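Local coordinates for HIAXHD3 (Humicola insolens, PDB 3ZXK), which probably removes arabinofuranose side chains from xylan-type polysaccharides as a family 43 exo-acting arabinofuranosidase, in a form engineered for endo-xylanase activity as well, at residues A[81-87]-A[99-104]; A[139-145]-A[156-160]. All coordinates share one frame; numbering follows the deposited sequence.

Interaction 1 (A[81-87]-A[99-104]); sequences KGIWAST and WYGCVE
The W99 indole reaches against the 81-87 segment and meets I83 and S86 along its six-membered ring. The I83 methyl CG2 lies at the ring edge, near its plane, 3.8 Å from W99 CZ2, and the same ring carbon comes within 3.6 Å of S86 CB. W99 CG stands anti to the backbone N (chi1 178°), which directs the indole alongside its own strand and brings G101 N over one face, toward the rim. G101 has to be glycine-sized here, since a CB would collide with S86 OG and W99 CH2.

At the far end T87 and Y100 form an antiparallel hydrogen-bonded pair. T87 N donates to Y100 O at 2.9 Å, and Y100 N returns a bond to T87 O. T87 CG2 and Y100 CB lie side by side, while T87 OG1 bonds E21 and L146 N.

Past this pair the segments stay close, V103 CG2 packing 3.5 Å from G82 O, but waters link their backbone polar groups. One molecule accepts from W84 N and donates to S86 OG and, at 2.7 Å, to C102 O. A second links A85 O to C102 N, and a third links G82 O to E104 N. S86 OG itself donates to W84 O at 2.8 Å, from 47° out of the carbonyl plane; that oxygen also takes a bond from S34, and W84 touches the bound xylose units. K81 NZ and E104 OE1 stay 4.1 Å apart, beyond a salt bridge, and E104 OE2 is hydrogen-bonded to Y69 OH. The direct hydrogen bonds between the two segments are thus the T87-Y100 pair, where strand 87-91 begins at the edge of a beta-propeller blade, and waters bridge G82 O, W84 N and A85 O to the strand backbone.

Interaction 2 (A[139-145]-A[156-160]); sequences NCYYDAG and IAYGN. With XYP (beta-D-xylopyranose), chain C.
The rings of Y141 and Y158 pack obliquely, Y141 CD1 3.5 Å above the centre of the Y158 ring, with the planes inclined at 42° and the centroids 4.7 Å apart. Y158 CG lies between its backbone N and carbonyl carbon (chi1 67°), which swings the ring back toward the 139-145 segment. The other side of Y141, at CD2, meets I156 CD1 at 3.7 Å; I156 CG2 also touches A144 CB.

Backbone hydrogen bonds join G145 and A157 as an antiparallel pair: G145 N reaches A157 O at 2.7 Å, and A157 N bonds G145 O in return. This is where strand 145-148, an outermost strand of its four-stranded blade in the family 43 five-bladed beta-propeller, meets 154-158. G159 N then donates to Y142 O at 2.9 Å, and a water spans D143 O and G159 O.

Among side-chain polar contacts, N139 ND2 makes a weak 3.3 Å bond to Y158 OH, its amide nearly perpendicular to the ring; this ND2 has its stronger partner in Q175 OE1. Replacing Y158 by alanine removes the ring, which would probably open a gap against Y141 and leave N139 ND2 with Q175 but without the hydroxyl.

Toward the sugar, N160 CB lies beside Y142 CE2. Y142 OH comes 2.7 Å from xylose O5, and both Y142 OH and N160 ND2 hydrogen-bond E192, another residue of the glycan pocket.

Interaction 1 closes before interaction 2 opens, and their centres are about 9 Å apart. They belong to successive four-stranded antiparallel sheets: 99-104 lies largely on strand 96-103 of the first, and 156-160 runs out of strand 154-158 of the second. The segment 139-145 passes from the last strand of the first sheet to the first strand of the second. A disulfide, C102 SG to C140 SG at 2.0 Å, joins the contacts covalently; A85 CB against D143 OD1 and T87 CB against A144 O add packing. W84, in the loop leading into the first sheet, and Y142 and N160 of the other contact all line the same glycan pocket.

Interaction 1 (A[81-87]-A[99-104])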
loop_
_atom_site.group_PDB
_atom_site.type_symbol
_atom_site.label_atom_id
_atom_site.label_comp_id
_atom_site.label_asym_id
_atom_site.label_seq_id
_atom_site.Cartn_x
_atom_site.Cartn_y
_atom_site.Cartn_z
ATOM N N LYS A 81 -1.303 0.654 13.096
ATOM C CA LYS A 81 -2.676 1.105 13.275
ATOM C C LYS A 81 -3.138 1.723 11.961
ATOM O O LYS A 81 -2.932 1.129 10.908
ATOM C CB LYS A 81 -2.808 2.017 14.503
ATOM C CG LYS A 81 -2.447 1.290 15.815
ATOM C CD LYS A 81 -2.635 2.203 17.004
ATOM C CE LYS A 81 -2.357 1.488 18.307
ATOM N NZ LYS A 81 -2.265 2.452 19.444
ATOM N N GLY A 82 -3.781 2.881 12.011
ATOM C CA GLY A 82 -4.172 3.574 10.793
ATOM C C GLY A 82 -5.094 2.772 9.889
ATOM O O GLY A 82 -6.024 2.134 10.361
ATOM N N ILE A 83 -4.839 2.852 8.589
ATOM C CA ILE A 83 -5.768 2.342 7.601
ATOM C C ILE A 83 -5.600 0.845 7.389
ATOM O O ILE A 83 -4.587 0.377 6.862
ATOM C CB ILE A 83 -5.618 3.090 6.261
ATOM C CG1 ILE A 83 -5.961 4.571 6.475
ATOM C CG2 ILE A 83 -6.464 2.434 5.160
ATOM C CD1 ILE A 83 -5.674 5.461 5.256
ATOM N N TRP A 84 -6.596 0.113 7.881
ATOM C CA TRP A 84 -6.737 -1.320 7.633
ATOM C C TRP A 84 -7.665 -1.498 6.434
ATOM O O TRP A 84 -7.788 -0.586 5.592
ATOM C CB TRP A 84 -7.222 -2.014 8.891
ATOM C CG TRP A 84 -6.149 -2.186 9.937
ATOM C CD1 TRP A 84 -5.141 -1.292 10.291
ATOM C CD2 TRP A 84 -5.977 -3.335 10.822
ATOM N NE1 TRP A 84 -4.385 -1.782 11.330
ATOM C CE2 TRP A 84 -4.817 -3.028 11.679
ATOM C CE3 TRP A 84 -6.618 -4.562 10.955
ATOM C CZ2 TRP A 84 -4.354 -3.919 12.634
ATOM C CZ3 TRP A 84 -6.150 -5.458 11.920
ATOM C CH2 TRP A 84 -5.043 -5.145 12.746
ATOM N N ALA A 85 -8.304 -2.655 6.286
ATOM C CA ALA A 85 -9.169 -2.843 5.120
ATOM C C ALA A 85 -10.282 -1.805 5.105
ATOM O O ALA A 85 -11.019 -1.662 6.107
ATOM C CB ALA A 85 -9.747 -4.249 5.082
ATOM N N SER A 86 -10.366 -1.093 3.986
ATOM C CA SER A 86 -11.308 0.017 3.814
ATOM C C SER A 86 -12.048 -0.104 2.489
ATOM O O SER A 86 -12.099 -1.195 1.909
ATOM C CB SER A 86 -10.535 1.325 3.970
ATOM O OG SER A 86 -9.828 1.304 5.206
ATOM N N THR A 87 -12.697 0.952 2.024
ATOM C CA THR A 87 -13.546 0.777 0.850
ATOM C C THR A 87 -13.666 2.084 0.068
ATOM O O THR A 87 -13.600 3.157 0.646
ATOM C CB THR A 87 -14.937 0.212 1.256
ATOM O OG1 THR A 87 -15.671 -0.101 0.078
ATOM C CG2 THR A 87 -15.733 1.202 2.092
ATOM N N TRP A 99 -14.537 7.317 -0.058
ATOM C CA TRP A 99 -13.641 6.393 0.641
ATOM C C TRP A 99 -14.073 6.329 2.091
ATOM O O TRP A 99 -14.152 7.363 2.751
ATOM C CB TRP A 99 -12.172 6.887 0.545
ATOM C CG TRP A 99 -11.224 5.981 1.308
ATOM C CD1 TRP A 99 -10.617 4.837 0.829
ATOM C CD2 TRP A 99 -10.846 6.067 2.712
ATOM N NE1 TRP A 99 -9.883 4.218 1.815
ATOM C CE2 TRP A 99 -9.978 4.919 2.978
ATOM C CE3 TRP A 99 -11.111 6.958 3.740
ATOM C CZ2 TRP A 99 -9.401 4.702 4.222
ATOM C CZ3 TRP A 99 -10.540 6.714 4.998
ATOM C CH2 TRP A 99 -9.698 5.614 5.231
ATOM N N TYR A 100 -14.353 5.132 2.595
ATOM C CA TYR A 100 -14.633 5.015 4.028
ATOM C C TYR A 100 -13.595 4.071 4.620
ATOM O O TYR A 100 -13.298 3.024 4.015
ATOM C CB TYR A 100 -16.002 4.391 4.295
ATOM C CG TYR A 100 -17.211 5.181 3.864
ATOM C CD1 TYR A 100 -17.665 5.149 2.537
ATOM C CD2 TYR A 100 -17.929 5.953 4.801
ATOM C CE1 TYR A 100 -18.797 5.877 2.153
ATOM C CE2 TYR A 100 -19.060 6.681 4.420
ATOM C CZ TYR A 100 -19.483 6.630 3.099
ATOM O OH TYR A 100 -20.594 7.343 2.697
ATOM N N GLY A 101 -13.153 4.387 5.831
ATOM C CA GLY A 101 -12.280 3.455 6.561
ATOM C C GLY A 101 -12.427 3.648 8.058
ATOM O O GLY A 101 -12.429 4.791 8.527
ATOM N N CYS A 102 -12.514 2.546 8.810
ATOM C CA CYS A 102 -12.542 2.614 10.270
ATOM C C CYS A 102 -11.129 2.618 10.816
ATOM O O CYS A 102 -10.335 1.734 10.495
ATOM C CB CYS A 102 -13.316 1.430 10.873
ATOM S SG CYS A 102 -13.293 1.535 12.690
ATOM N N VAL A 103 -10.813 3.610 11.638
ATOM C CA VAL A 103 -9.497 3.719 12.251
ATOM C C VAL A 103 -9.733 3.972 13.723
ATOM O O VAL A 103 -10.404 4.947 14.106
ATOM C CB VAL A 103 -8.666 4.888 11.635
ATOM C CG1 VAL A 103 -7.306 4.991 12.324
ATOM C CG2 VAL A 103 -8.478 4.668 10.132
ATOM N N GLU A 104 -9.198 3.058 14.537
ATOM C CA GLU A 104 -9.305 3.105 15.993
ATOM C C GLU A 104 -10.722 3.483 16.455
ATOM O O GLU A 104 -10.935 4.457 17.200
ATOM C CB GLU A 104 -8.244 4.028 16.586
ATOM C CG GLU A 104 -6.828 3.621 16.184
ATOM C CD GLU A 104 -5.777 4.417 16.917
ATOM O OE1 GLU A 104 -5.700 4.302 18.168
ATOM O OE2 GLU A 104 -5.043 5.158 16.249
HETATM O O HOH W 1 -6.933 1.424 12.991
HETATM O O HOH W 2 -9.221 1.412 8.030
HETATM O O HOH W 3 -12.789 0.029 7.498
#

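Interaction 2 (A[139-145]-A[156-160])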
loop_
_atom_site.group_PDB
_atom_site.type_symbol
_atom_site.label_atom_id
_atom_site.label_comp_id
_atom_site.label_asym_id
_atom_site.label_seq_id
_atom_site.Cartn_x
_atom_site.Cartn_y
_atom_site.Cartn_z
ATOM N N ASN A 139 -19.426 4.702 14.570
ATOM C CA ASN A 139 -19.529 3.254 14.649
ATOM C C ASN A 139 -18.292 2.768 13.924
ATOM O O ASN A 139 -17.809 3.453 13.025
ATOM C CB ASN A 139 -20.793 2.765 13.945
ATOM C CG ASN A 139 -21.126 1.311 14.269
ATOM O OD1 ASN A 139 -20.478 0.661 15.108
ATOM N ND2 ASN A 139 -22.156 0.797 13.617
ATOM N N CYS A 140 -17.736 1.640 14.340
ATOM C CA CYS A 140 -16.569 1.137 13.636
ATOM C C CYS A 140 -17.006 0.133 12.591
ATOM O O CYS A 140 -17.502 -0.951 12.926
ATOM C CB CYS A 140 -15.514 0.519 14.547
ATOM S SG CYS A 140 -14.132 -0.093 13.526
ATOM N N TYR A 141 -16.841 0.513 11.329
ATOM C CA TYR A 141 -17.124 -0.395 10.247
ATOM C C TYR A 141 -15.833 -1.131 9.928
ATOM O O TYR A 141 -15.200 -0.869 8.903
ATOM C CB TYR A 141 -17.624 0.377 9.040
ATOM C CG TYR A 141 -18.942 1.101 9.245
ATOM C CD1 TYR A 141 -19.894 0.662 10.195
ATOM C CD2 TYR A 141 -19.256 2.198 8.452
ATOM C CE1 TYR A 141 -21.109 1.319 10.336
ATOM C CE2 TYR A 141 -20.469 2.856 8.596
ATOM C CZ TYR A 141 -21.378 2.430 9.547
ATOM O OH TYR A 141 -22.561 3.120 9.659
ATOM N N TYR A 142 -15.468 -2.072 10.798
ATOM C CA TYR A 142 -14.238 -2.863 10.629
ATOM C C TYR A 142 -14.336 -3.676 9.331
ATOM O O TYR A 142 -15.344 -4.345 9.096
ATOM C CB TYR A 142 -14.049 -3.824 11.807
ATOM C CG TYR A 142 -12.838 -4.712 11.618
ATOM C CD1 TYR A 142 -11.558 -4.248 11.890
ATOM C CD2 TYR A 142 -12.967 -6.002 11.108
ATOM C CE1 TYR A 142 -10.437 -5.054 11.670
ATOM C CE2 TYR A 142 -11.860 -6.818 10.910
ATOM C CZ TYR A 142 -10.604 -6.335 11.177
ATOM O OH TYR A 142 -9.508 -7.140 10.979
ATOM N N ASP A 143 -13.310 -3.593 8.477
ATOM C CA ASP A 143 -13.327 -4.283 7.188
ATOM C C ASP A 143 -14.602 -3.942 6.367
ATOM O O ASP A 143 -15.436 -4.797 6.001
ATOM C CB ASP A 143 -13.138 -5.793 7.397
ATOM C CG ASP A 143 -11.670 -6.178 7.592
ATOM O OD1 ASP A 143 -10.853 -5.328 7.977
ATOM O OD2 ASP A 143 -11.343 -7.342 7.340
ATOM N N ALA A 144 -14.709 -2.655 6.069
ATOM C CA ALA A 144 -15.890 -2.082 5.441
ATOM C C ALA A 144 -15.926 -2.439 3.957
ATOM O O ALA A 144 -14.872 -2.476 3.291
ATOM C CB ALA A 144 -15.850 -0.562 5.602
ATOM N N GLY A 145 -17.143 -2.665 3.464
ATOM C CA GLY A 145 -17.412 -2.815 2.030
ATOM C C GLY A 145 -18.630 -2.006 1.625
ATOM O O GLY A 145 -19.785 -2.383 1.945
ATOM N N ILE A 156 -23.084 -0.205 3.795
ATOM C CA ILE A 156 -21.758 -0.734 4.125
ATOM C C ILE A 156 -21.897 -2.063 4.878
ATOM O O ILE A 156 -22.539 -2.127 5.929
ATOM C CB ILE A 156 -20.893 0.259 4.937
ATOM C CG1 ILE A 156 -20.619 1.523 4.092
ATOM C CG2 ILE A 156 -19.580 -0.390 5.395
ATOM C CD1 ILE A 156 -19.875 2.628 4.816
ATOM N N ALA A 157 -21.325 -3.110 4.293
ATOM C CA ALA A 157 -21.160 -4.385 4.954
ATOM C C ALA A 157 -19.843 -4.331 5.756
ATOM O O ALA A 157 -18.838 -3.761 5.298
ATOM C CB ALA A 157 -21.155 -5.532 3.929
ATOM N N TYR A 158 -19.844 -4.896 6.965
ATOM C CA TYR A 158 -18.655 -4.837 7.808
ATOM C C TYR A 158 -18.699 -5.878 8.881
ATOM O O TYR A 158 -19.735 -6.498 9.093
ATOM C CB TYR A 158 -18.511 -3.438 8.439
ATOM C CG TYR A 158 -19.598 -3.123 9.438
ATOM C CD1 TYR A 158 -20.839 -2.643 9.023
ATOM C CD2 TYR A 158 -19.372 -3.289 10.811
ATOM C CE1 TYR A 158 -21.840 -2.344 9.944
ATOM C CE2 TYR A 158 -20.358 -2.988 11.741
ATOM C CZ TYR A 158 -21.593 -2.500 11.304
ATOM O OH TYR A 158 -22.577 -2.215 12.227
ATOM N N GLY A 159 -17.566 -6.091 9.542
ATOM C CA GLY A 159 -17.593 -6.899 10.771
ATOM C C GLY A 159 -16.571 -8.006 10.773
ATOM O O GLY A 159 -15.974 -8.331 9.751
ATOM N N ASN A 160 -16.385 -8.568 11.962
ATOM C CA ASN A 160 -15.554 -9.730 12.225
ATOM C C ASN A 160 -15.900 -10.095 13.676
ATOM O O ASN A 160 -15.778 -9.251 14.572
ATOM C CB ASN A 160 -14.056 -9.402 12.047
ATOM C CG ASN A 160 -13.136 -10.491 12.604
ATOM O OD1 ASN A 160 -13.483 -11.207 13.555
ATOM N ND2 ASN A 160 -11.943 -10.603 12.039
HETATM C C1 XYP C . -7.410 -9.091 13.689
HETATM C C2 XYP C . -6.961 -8.117 14.777
HETATM C C3 XYP C . -8.117 -7.831 15.740
HETATM C C4 XYP C . -9.329 -7.332 14.950
HETATM C C5 XYP C . -9.735 -8.408 13.948
HETATM O O2 XYP C . -5.827 -8.644 15.474
HETATM O O3 XYP C . -7.708 -6.851 16.697
HETATM O O4 XYP C . -10.435 -6.978 15.794
HETATM O O5 XYP C . -8.624 -8.630 13.065
HETATM O O HOH W 4 -16.072 -7.526 6.996
#